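Local coordinates for HMG box-containing protein 1 (Homo sapiens, PDB 3QVE), which represses transcription by binding the promoters of its target genes, helping to regulate the cell cycle and Wnt signalling, and includes the AXH domain described here, at residues Ser3-Ser6 with Phe12-Gly15; Lys76-Pro81 with Asp86-Val91; His97-Lys102 with Ser107-Ser112. All coordinates share one frame; numbering follows the deposited sequence. Where two conformers were deposited one is given.

Interaction 1. Residues Ser3-Ser6 with Phe12-Gly15; sequences SWPS and FLKG. With EDO (1,2-ethanediol), chain P.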
loop_
_atom_site.group_PDB
_atom_site.type_symbol
_atom_site.label_atom_id
_atom_site.label_comp_id
_atom_site.label_asym_id
_atom_site.label_seq_id
_atom_site.Cartn_x
_atom_site.Cartn_y
_atom_site.Cartn_z
ATOM N N SER A 3 -9.578 -13.922 2.822
ATOM C CA SER A 3 -8.682 -13.996 1.681
ATOM C C SER A 3 -8.448 -12.611 1.049
ATOM O O SER A 3 -9.261 -11.685 1.224
ATOM C CB SER A 3 -9.191 -15.020 0.665
ATOM O OG SER A 3 -10.282 -14.485 -0.032
ATOM N N TRP A 4 -7.320 -12.500 0.344
ATOM C CA TRP A 4 -6.909 -11.261 -0.343
ATOM C C TRP A 4 -7.941 -10.654 -1.309
ATOM O O TRP A 4 -8.509 -11.333 -2.159
ATOM C CB TRP A 4 -5.580 -11.444 -1.098
ATOM C CG TRP A 4 -4.396 -11.317 -0.214
ATOM C CD1 TRP A 4 -3.777 -12.313 0.494
ATOM C CD2 TRP A 4 -3.695 -10.114 0.087
ATOM N NE1 TRP A 4 -2.724 -11.796 1.205
ATOM C CE2 TRP A 4 -2.648 -10.452 0.975
ATOM C CE3 TRP A 4 -3.848 -8.784 -0.307
ATOM C CZ2 TRP A 4 -1.759 -9.515 1.466
ATOM C CZ3 TRP A 4 -2.969 -7.860 0.177
ATOM C CH2 TRP A 4 -1.920 -8.234 1.051
ATOM N N PRO A 5 -8.189 -9.360 -1.161
ATOM C CA PRO A 5 -8.814 -8.643 -2.242
ATOM C C PRO A 5 -7.916 -8.641 -3.482
ATOM O O PRO A 5 -6.734 -8.996 -3.398
ATOM C CB PRO A 5 -8.899 -7.205 -1.735
ATOM C CG PRO A 5 -8.113 -7.139 -0.465
ATOM C CD PRO A 5 -7.688 -8.490 -0.073
ATOM N N SER A 6 -8.486 -8.208 -4.609
ATOM C CA SER A 6 -7.759 -8.144 -5.867
ATOM C C SER A 6 -6.798 -6.958 -5.857
ATOM O O SER A 6 -7.199 -5.805 -5.823
ATOM C CB SER A 6 -8.727 -8.038 -7.037
ATOM O OG SER A 6 -8.033 -8.137 -8.260
ATOM N N PHE A 12 -1.328 -3.206 -3.148
ATOM C CA PHE A 12 -2.139 -2.033 -3.504
ATOM C C PHE A 12 -3.320 -2.295 -4.435
ATOM O O PHE A 12 -3.203 -2.950 -5.480
ATOM C CB PHE A 12 -1.231 -0.902 -4.013
ATOM C CG PHE A 12 -0.247 -0.473 -2.971
ATOM C CD1 PHE A 12 -0.678 0.217 -1.847
ATOM C CD2 PHE A 12 1.084 -0.780 -3.090
ATOM C CE1 PHE A 12 0.186 0.562 -0.885
ATOM C CE2 PHE A 12 1.984 -0.392 -2.158
ATOM C CZ PHE A 12 1.551 0.253 -1.031
ATOM N N LEU A 13 -4.475 -1.758 -4.034
ATOM C CA LEU A 13 -5.715 -1.913 -4.781
ATOM C C LEU A 13 -5.873 -0.844 -5.871
ATOM O O LEU A 13 -5.189 0.208 -5.882
ATOM C CB LEU A 13 -6.907 -1.866 -3.818
ATOM C CG LEU A 13 -6.889 -2.882 -2.665
ATOM C CD1 LEU A 13 -8.224 -2.983 -1.940
ATOM C CD2 LEU A 13 -6.466 -4.220 -3.116
ATOM N N LYS A 14 -6.815 -1.129 -6.770
ATOM C CA LYS A 14 -7.193 -0.233 -7.835
ATOM C C LYS A 14 -7.486 1.152 -7.276
ATOM O O LYS A 14 -8.137 1.290 -6.226
ATOM C CB LYS A 14 -8.431 -0.785 -8.502
ATOM C CG LYS A 14 -9.025 0.109 -9.615
ATOM C CD LYS A 14 -10.102 -0.652 -10.334
ATOM C CE LYS A 14 -10.771 0.188 -11.427
ATOM N NZ LYS A 14 -9.848 0.529 -12.532
ATOM N N GLY A 15 -6.969 2.175 -7.944
ATOM C CA GLY A 15 -7.212 3.561 -7.521
ATOM C C GLY A 15 -6.049 4.123 -6.734
ATOM O O GLY A 15 -5.984 5.329 -6.515
HETATM C C1 EDO P . -5.147 -16.092 1.016
HETATM O O1 EDO P . -5.775 -15.178 0.110
HETATM C C2 EDO P . -6.001 -16.227 2.275
HETATM O O2 EDO P . -5.450 -17.227 3.130
HETATM O O HOH W 1 -8.516 -3.563 -6.312
#
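Leu-13 is the side chain that reaches from 12-15 to the extended run 3-6, and its branch CD2 does the touching. CG stands beside the backbone N and anti to the carbonyl carbon (chi1 -56°), which swings the end of the side chain nearer to 3-6 than CB itself. From CB it forks at CG. CD2 meets the carbonyl of Ser-6 (Leu-13 CD2 to Ser-6 O 3.2 Å) and the ring of Pro-5 (Leu-13 CD2 to Pro-5 CB 4.1 Å). The other branch, CD1, packs on Pro-98 of strand 98-101, which Pro-5 touches as well. Leucine suits this place because its two methyls can serve two neighbours, and proline offers a rigid apolar surface. A methyl cannot satisfy the Ser-6 carbonyl; a water does, donating to Ser-6 O at 2.6 Å and accepting from Lys-14 N at 3.0 Å. Earlier in 3-6, Trp-4 N gives a nearly straight bond (170°) to O1 of a 1,2-ethanediol, 3.1 Å away and probably from the crystallisation liquor. With one small apolar contact and a single water bridge between them, the two loop segments are joined without direct backbone pairing, and solvent forms part of the link.

Interaction 2. Residues Lys76-Pro81 with Asp86-Val91; sequences KLTFDP and DGLLTV. With EDO (1,2-ethanediol), chain I; EDO (1,2-ethanediol), chain H; EDO (1,2-ethanediol), chain N.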
loop_
_atom_site.group_PDB
_atom_site.type_symbol
_atom_site.label_atom_id
_atom_site.label_comp_id
_atom_site.label_asym_id
_atom_site.label_seq_id
_atom_site.Cartn_x
_atom_site.Cartn_y
_atom_site.Cartn_z
ATOM N N LYS A 76 -2.442 9.648 2.315
ATOM C CA LYS A 76 -1.125 9.719 1.750
ATOM C C LYS A 76 -0.199 9.125 2.765
ATOM O O LYS A 76 -0.168 9.566 3.912
ATOM C CB LYS A 76 -0.758 11.148 1.408
ATOM C CG LYS A 76 -1.518 11.646 0.165
ATOM C CD LYS A 76 -1.215 13.099 -0.227
ATOM C CE LYS A 76 0.088 13.226 -0.930
ATOM N NZ LYS A 76 0.508 14.649 -1.122
ATOM N N LEU A 77 0.529 8.112 2.332
ATOM C CA LEU A 77 1.331 7.256 3.218
ATOM C C LEU A 77 2.717 7.111 2.701
ATOM O O LEU A 77 2.894 6.975 1.492
ATOM C CB LEU A 77 0.726 5.847 3.256
ATOM C CG LEU A 77 -0.755 5.688 3.523
ATOM C CD1 LEU A 77 -1.214 4.197 3.320
ATOM C CD2 LEU A 77 -1.040 6.235 4.985
ATOM N N THR A 78 3.707 7.019 3.596
ATOM C CA THR A 78 5.091 6.807 3.148
ATOM C C THR A 78 5.595 5.547 3.785
ATOM O O THR A 78 5.440 5.327 4.985
ATOM C CB THR A 78 6.015 8.006 3.481
ATOM O OG1 THR A 78 5.597 9.114 2.694
ATOM C CG2 THR A 78 7.520 7.692 3.139
ATOM N N PHE A 79 6.182 4.706 2.951
ATOM C CA PHE A 79 6.607 3.358 3.318
ATOM C C PHE A 79 8.109 3.170 3.082
ATOM O O PHE A 79 8.664 3.739 2.150
ATOM C CB PHE A 79 5.919 2.329 2.433
ATOM C CG PHE A 79 4.462 2.150 2.720
ATOM C CD1 PHE A 79 4.040 1.417 3.810
ATOM C CD2 PHE A 79 3.508 2.628 1.833
ATOM C CE1 PHE A 79 2.688 1.216 4.064
ATOM C CE2 PHE A 79 2.153 2.434 2.090
ATOM C CZ PHE A 79 1.754 1.745 3.196
ATOM N N ASP A 80 8.724 2.320 3.901
ATOM C CA ASP A 80 10.128 1.944 3.802
ATOM C C ASP A 80 10.266 0.458 3.459
ATOM O O ASP A 80 9.840 -0.398 4.260
ATOM C CB ASP A 80 10.781 2.257 5.144
ATOM C CG ASP A 80 12.290 2.030 5.151
ATOM O OD1 ASP A 80 12.784 1.526 4.163
ATOM O OD2 ASP A 80 12.969 2.390 6.137
ATOM N N PRO A 81 10.865 0.117 2.295
ATOM C CA PRO A 81 11.037 -1.284 1.937
ATOM C C PRO A 81 12.203 -1.984 2.592
ATOM O O PRO A 81 12.368 -3.178 2.387
ATOM C CB PRO A 81 11.291 -1.229 0.444
ATOM C CG PRO A 81 12.007 0.048 0.270
ATOM C CD PRO A 81 11.340 0.993 1.211
ATOM N N ASP A 86 16.829 1.093 -2.719
ATOM C CA ASP A 86 15.499 1.015 -3.338
ATOM C C ASP A 86 14.668 2.295 -3.140
ATOM O O ASP A 86 13.837 2.652 -4.004
ATOM C CB ASP A 86 14.730 -0.198 -2.788
ATOM C CG ASP A 86 15.266 -1.499 -3.343
ATOM O OD1 ASP A 86 16.151 -1.424 -4.183
ATOM O OD2 ASP A 86 14.822 -2.578 -2.956
ATOM N N GLY A 87 14.903 2.974 -2.021
ATOM C CA GLY A 87 14.239 4.229 -1.710
ATOM C C GLY A 87 12.845 4.045 -1.128
ATOM O O GLY A 87 12.228 2.956 -1.234
ATOM N N LEU A 88 12.354 5.122 -0.518
ATOM C CA LEU A 88 10.998 5.160 0.030
ATOM C C LEU A 88 9.952 5.191 -1.066
ATOM O O LEU A 88 10.240 5.480 -2.251
ATOM C CB LEU A 88 10.852 6.365 0.947
ATOM C CG LEU A 88 11.890 6.460 2.091
ATOM C CD1 LEU A 88 11.596 7.681 2.978
ATOM C CD2 LEU A 88 11.955 5.162 2.920
ATOM N N LEU A 89 8.724 4.889 -0.672
ATOM C CA LEU A 89 7.554 4.977 -1.568
ATOM C C LEU A 89 6.482 5.745 -0.868
ATOM O O LEU A 89 6.150 5.394 0.268
ATOM C CB LEU A 89 7.004 3.580 -1.857
ATOM C CG LEU A 89 5.661 3.429 -2.603
ATOM C CD1 LEU A 89 5.739 3.996 -3.988
ATOM C CD2 LEU A 89 5.237 1.966 -2.643
ATOM N N THR A 90 5.910 6.747 -1.539
ATOM C CA THR A 90 4.718 7.429 -1.031
ATOM C C THR A 90 3.555 7.019 -1.927
ATOM O O THR A 90 3.714 6.903 -3.141
ATOM C CB THR A 90 4.900 8.962 -0.999
ATOM O OG1 THR A 90 6.024 9.241 -0.150
ATOM C CG2 THR A 90 3.645 9.677 -0.409
ATOM N N VAL A 91 2.399 6.757 -1.323
ATOM C CA VAL A 91 1.223 6.376 -2.071
ATOM C C VAL A 91 0.063 7.249 -1.659
ATOM O O VAL A 91 0.047 7.803 -0.552
ATOM C CB VAL A 91 0.814 4.864 -1.864
ATOM C CG1 VAL A 91 2.002 3.935 -2.069
ATOM C CG2 VAL A 91 0.196 4.638 -0.529
HETATM C C1 EDO I . 10.713 -4.958 5.797
HETATM O O1 EDO I . 12.126 -4.906 5.582
HETATM C C2 EDO I . 10.304 -3.689 6.520
HETATM O O2 EDO I . 10.951 -2.592 5.868
HETATM C C1 EDO H . 14.073 2.396 -7.439
HETATM O O1 EDO H . 13.729 1.299 -6.573
HETATM C C2 EDO H . 15.570 2.742 -7.363
HETATM O O2 EDO H . 16.383 1.793 -8.064
HETATM C C1 EDO N . 3.459 16.024 -3.122
HETATM O O1 EDO N . 2.336 15.161 -2.921
HETATM C C2 EDO N . 3.811 16.122 -4.596
HETATM O O2 EDO N . 2.606 16.332 -5.342
#
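Thr-78 and Thr-90 face each other as a non-hydrogen-bonded antiparallel pair, and their hydroxyls meet, OG1 to OG1, at 2.9 Å. Both chi1 values (-67° and -59°) put OG1 beside the backbone N, bringing the oxygens together over the sheet. His-21 NE2 is a second partner of the Thr-90 hydroxyl. Threonine suits a strand, being beta-branched. Inward, main-chain groups pair: Leu-77 N bonds to Val-91 O and Val-91 N to Leu-77 O, each at 2.9 Å; Phe-79 N reaches Leu-89 O at 2.8 Å, and Leu-89 N returns to Phe-79 O at 3.0 Å. Outward, the backbone of Thr-78 bonds to Leu-62 and Ser-63, and that of Leu-88 to His-21. On the other face, Val-91 CG2 meets the Phe-79 ring edge at CE2, 3.9 Å away. Near the turn, Asp-80 OD1 accepts from Gly-82 N and Gly-87 O from Tyr-54 OH; a residue with a side chain takes up Gly-87's positive phi (81°) less readily. Ethanediols, probably from the crystallisation liquor, accept from Lys-76 NZ and donate to Asp-80 O and Asp-86 O. The hairpin sits mid-sheet between strands 59-69 and 17-20, Leu-77 and Phe-79 packing on Phe-99 of strand 98-101.

Interaction 3. Residues His97-Lys102 with Ser107-Ser112; sequences HPFYVK and SSFYPS. With EDO (1,2-ethanediol), chain E.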
loop_
_atom_site.group_PDB
_atom_site.type_symbol
_atom_site.label_atom_id
_atom_site.label_comp_id
_atom_site.label_asym_id
_atom_site.label_seq_id
_atom_site.Cartn_x
_atom_site.Cartn_y
_atom_site.Cartn_z
ATOM N N HIS A 97 -8.637 1.313 2.314
ATOM C CA HIS A 97 -7.576 0.386 1.859
ATOM C C HIS A 97 -7.131 -0.512 3.039
ATOM O O HIS A 97 -6.732 -0.017 4.087
ATOM C CB HIS A 97 -6.364 1.153 1.295
ATOM C CG HIS A 97 -5.512 0.351 0.372
ATOM N ND1 HIS A 97 -4.789 -0.743 0.789
ATOM C CD2 HIS A 97 -5.300 0.459 -0.964
ATOM C CE1 HIS A 97 -4.158 -1.276 -0.249
ATOM N NE2 HIS A 97 -4.442 -0.559 -1.321
ATOM N N PRO A 98 -7.225 -1.841 2.873
ATOM C CA PRO A 98 -6.754 -2.784 3.898
ATOM C C PRO A 98 -5.278 -3.133 3.742
ATOM O O PRO A 98 -4.734 -3.046 2.632
ATOM C CB PRO A 98 -7.594 -4.013 3.625
ATOM C CG PRO A 98 -7.766 -4.011 2.131
ATOM C CD PRO A 98 -7.828 -2.540 1.735
ATOM N N PHE A 99 -4.626 -3.462 4.850
ATOM C CA PHE A 99 -3.213 -3.832 4.835
ATOM C C PHE A 99 -3.083 -5.082 5.678
ATOM O O PHE A 99 -3.746 -5.184 6.708
ATOM C CB PHE A 99 -2.352 -2.722 5.406
ATOM C CG PHE A 99 -2.398 -1.478 4.599
ATOM C CD1 PHE A 99 -1.635 -1.367 3.431
ATOM C CD2 PHE A 99 -3.301 -0.465 4.927
ATOM C CE1 PHE A 99 -1.679 -0.230 2.654
ATOM C CE2 PHE A 99 -3.366 0.654 4.153
ATOM C CZ PHE A 99 -2.547 0.777 3.003
ATOM N N TYR A 100 -2.247 -6.006 5.231
ATOM C CA TYR A 100 -2.016 -7.232 5.956
ATOM C C TYR A 100 -0.706 -7.056 6.679
ATOM O O TYR A 100 0.357 -7.090 6.051
ATOM C CB TYR A 100 -2.049 -8.459 5.052
ATOM C CG TYR A 100 -2.157 -9.729 5.903
ATOM C CD1 TYR A 100 -3.387 -10.214 6.335
ATOM C CD2 TYR A 100 -1.015 -10.382 6.333
ATOM C CE1 TYR A 100 -3.481 -11.369 7.167
ATOM C CE2 TYR A 100 -1.088 -11.514 7.143
ATOM C CZ TYR A 100 -2.313 -12.002 7.553
ATOM O OH TYR A 100 -2.340 -13.123 8.334
ATOM N N VAL A 101 -0.788 -6.821 7.991
ATOM C CA VAL A 101 0.361 -6.407 8.774
ATOM C C VAL A 101 1.021 -7.622 9.387
ATOM O O VAL A 101 0.345 -8.425 9.999
ATOM C CB VAL A 101 -0.041 -5.404 9.840
ATOM C CG1 VAL A 101 1.151 -5.073 10.734
ATOM C CG2 VAL A 101 -0.641 -4.155 9.134
ATOM N N LYS A 102 2.333 -7.746 9.193
ATOM C CA LYS A 102 3.132 -8.835 9.775
ATOM C C LYS A 102 2.938 -8.890 11.282
ATOM O O LYS A 102 3.022 -7.867 11.944
ATOM C CB LYS A 102 4.611 -8.623 9.474
ATOM C CG LYS A 102 5.504 -9.852 9.595
ATOM C CD LYS A 102 6.950 -9.478 9.299
ATOM C CE LYS A 102 7.778 -10.695 8.895
ATOM N NZ LYS A 102 7.689 -11.774 9.905
ATOM N N SER A 107 -5.547 -4.926 8.756
ATOM C CA SER A 107 -5.559 -3.640 9.431
ATOM C C SER A 107 -5.975 -2.542 8.446
ATOM O O SER A 107 -5.846 -2.702 7.241
ATOM C CB SER A 107 -4.143 -3.333 9.988
ATOM O OG SER A 107 -3.611 -4.456 10.702
ATOM N N SER A 108 -6.438 -1.407 8.966
ATOM C CA SER A 108 -6.942 -0.327 8.138
ATOM C C SER A 108 -6.859 0.942 8.946
ATOM O O SER A 108 -6.821 0.914 10.164
ATOM C CB SER A 108 -8.414 -0.630 7.802
ATOM O OG SER A 108 -9.110 0.478 7.283
ATOM N N PHE A 109 -6.821 2.071 8.273
ATOM C CA PHE A 109 -6.959 3.357 8.974
ATOM C C PHE A 109 -8.411 3.587 9.336
ATOM O O PHE A 109 -8.683 4.388 10.246
ATOM C CB PHE A 109 -6.433 4.516 8.080
ATOM C CG PHE A 109 -4.943 4.514 7.930
ATOM C CD1 PHE A 109 -4.156 5.163 8.854
ATOM C CD2 PHE A 109 -4.318 3.772 6.927
ATOM C CE1 PHE A 109 -2.763 5.114 8.745
ATOM C CE2 PHE A 109 -2.937 3.729 6.823
ATOM C CZ PHE A 109 -2.175 4.404 7.750
ATOM N N TYR A 110 -9.350 2.915 8.638
ATOM C CA TYR A 110 -10.786 3.087 8.914
ATOM C C TYR A 110 -11.482 1.724 8.859
ATOM O O TYR A 110 -12.088 1.374 7.831
ATOM C CB TYR A 110 -11.399 4.014 7.874
ATOM C CG TYR A 110 -11.079 5.455 8.124
ATOM C CD1 TYR A 110 -11.875 6.227 8.977
ATOM C CD2 TYR A 110 -9.975 6.036 7.528
ATOM C CE1 TYR A 110 -11.579 7.573 9.221
ATOM C CE2 TYR A 110 -9.653 7.342 7.755
ATOM C CZ TYR A 110 -10.453 8.112 8.615
ATOM O OH TYR A 110 -10.128 9.420 8.826
ATOM N N PRO A 111 -11.348 0.930 9.929
ATOM C CA PRO A 111 -11.809 -0.464 9.898
ATOM C C PRO A 111 -13.276 -0.604 9.460
ATOM O O PRO A 111 -13.590 -1.492 8.699
ATOM C CB PRO A 111 -11.629 -0.895 11.338
ATOM C CG PRO A 111 -10.431 -0.106 11.764
ATOM C CD PRO A 111 -10.606 1.219 11.172
ATOM N N SER A 112 -14.152 0.316 9.867
ATOM C CA SER A 112 -15.560 0.209 9.473
ATOM C C SER A 112 -15.762 0.451 8.006
ATOM O O SER A 112 -16.592 -0.219 7.394
ATOM C CB SER A 112 -16.431 1.145 10.305
ATOM O OG SER A 112 -16.344 0.698 11.644
HETATM C C1 EDO E . -13.307 3.634 11.694
HETATM O O1 EDO E . -13.782 3.354 10.348
HETATM C C2 EDO E . -13.942 2.726 12.758
HETATM O O2 EDO E . -13.008 2.217 13.727
HETATM O O HOH W 2 -7.002 2.272 5.414
#
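Ser-107 N donates to Phe-99 O over 2.7 Å, the shortest direct bond between the two segments, and the return bond from Phe-99 N to Ser-107 O measures 2.8 Å. Together they make Phe-99 and Ser-107 a hydrogen-bonded antiparallel pair. The paired strands soon part, and a water fills in beyond them, donating to His-97 O at 2.7 Å and accepting from Phe-109 N. That water lies in the plane of the Phe-109 ring, at its edge. The Ser-108 hydroxyl is turned anti to its own N (chi1 166°), and there it accepts from Tyr-110 N at 2.8 Å, forming an ST turn; Thr-114 of the following helix also bonds to it. A short side chain with an oxygen near the backbone suits this job. On the opposite face from Ser-108, the small Ser-107 leaves room for Val-101, whose CG2 comes within 3.4 Å of Ser-107 OG, while that hydroxyl bonds to Gly-105 O. The aromatic contact is oblique: Phe-99 CE2 approaches the edge of Phe-109 at CE2, 4.1 Å away. His-97 ND1 lies 3.5 Å above one face of Phe-99, toward the rim, and donates to Pro-98 O in a bent bond; its NE2 bonds to Leu-13 N. Histidine thus uses both ring nitrogens, tying the strand's start to an earlier loop. Strands 98-101 and 105-108 form a beta hairpin of the AXH domain; its second strand runs through the ST turn into helix 111-118, with Tyr-110 at the N-cap.

In the fold
Interactions 2 and 3 are both beta hairpins, but they belong to different sheets: 76-81/86-91 lies within the large antiparallel sheet, 97-102/107-112 in the small mixed one. Their apolar faces meet, and Leu-77 packs on Phe-109 as well. Interaction 3 is buried; interactions 1 and 2 are partly buried, and interaction 1, the smallest contact, includes the exposed Ser-6. Its Phe-12 nevertheless enters the same core, touching Phe-79, Leu-89 and Val-91, and a probable hydrogen bond already ties the loop to interaction 3. Chemistry follows place: regular backbone pairing dominates interaction 2, interaction 3 pairs briefly before water and serine take over, and interaction 1 relies on one leucine and a water.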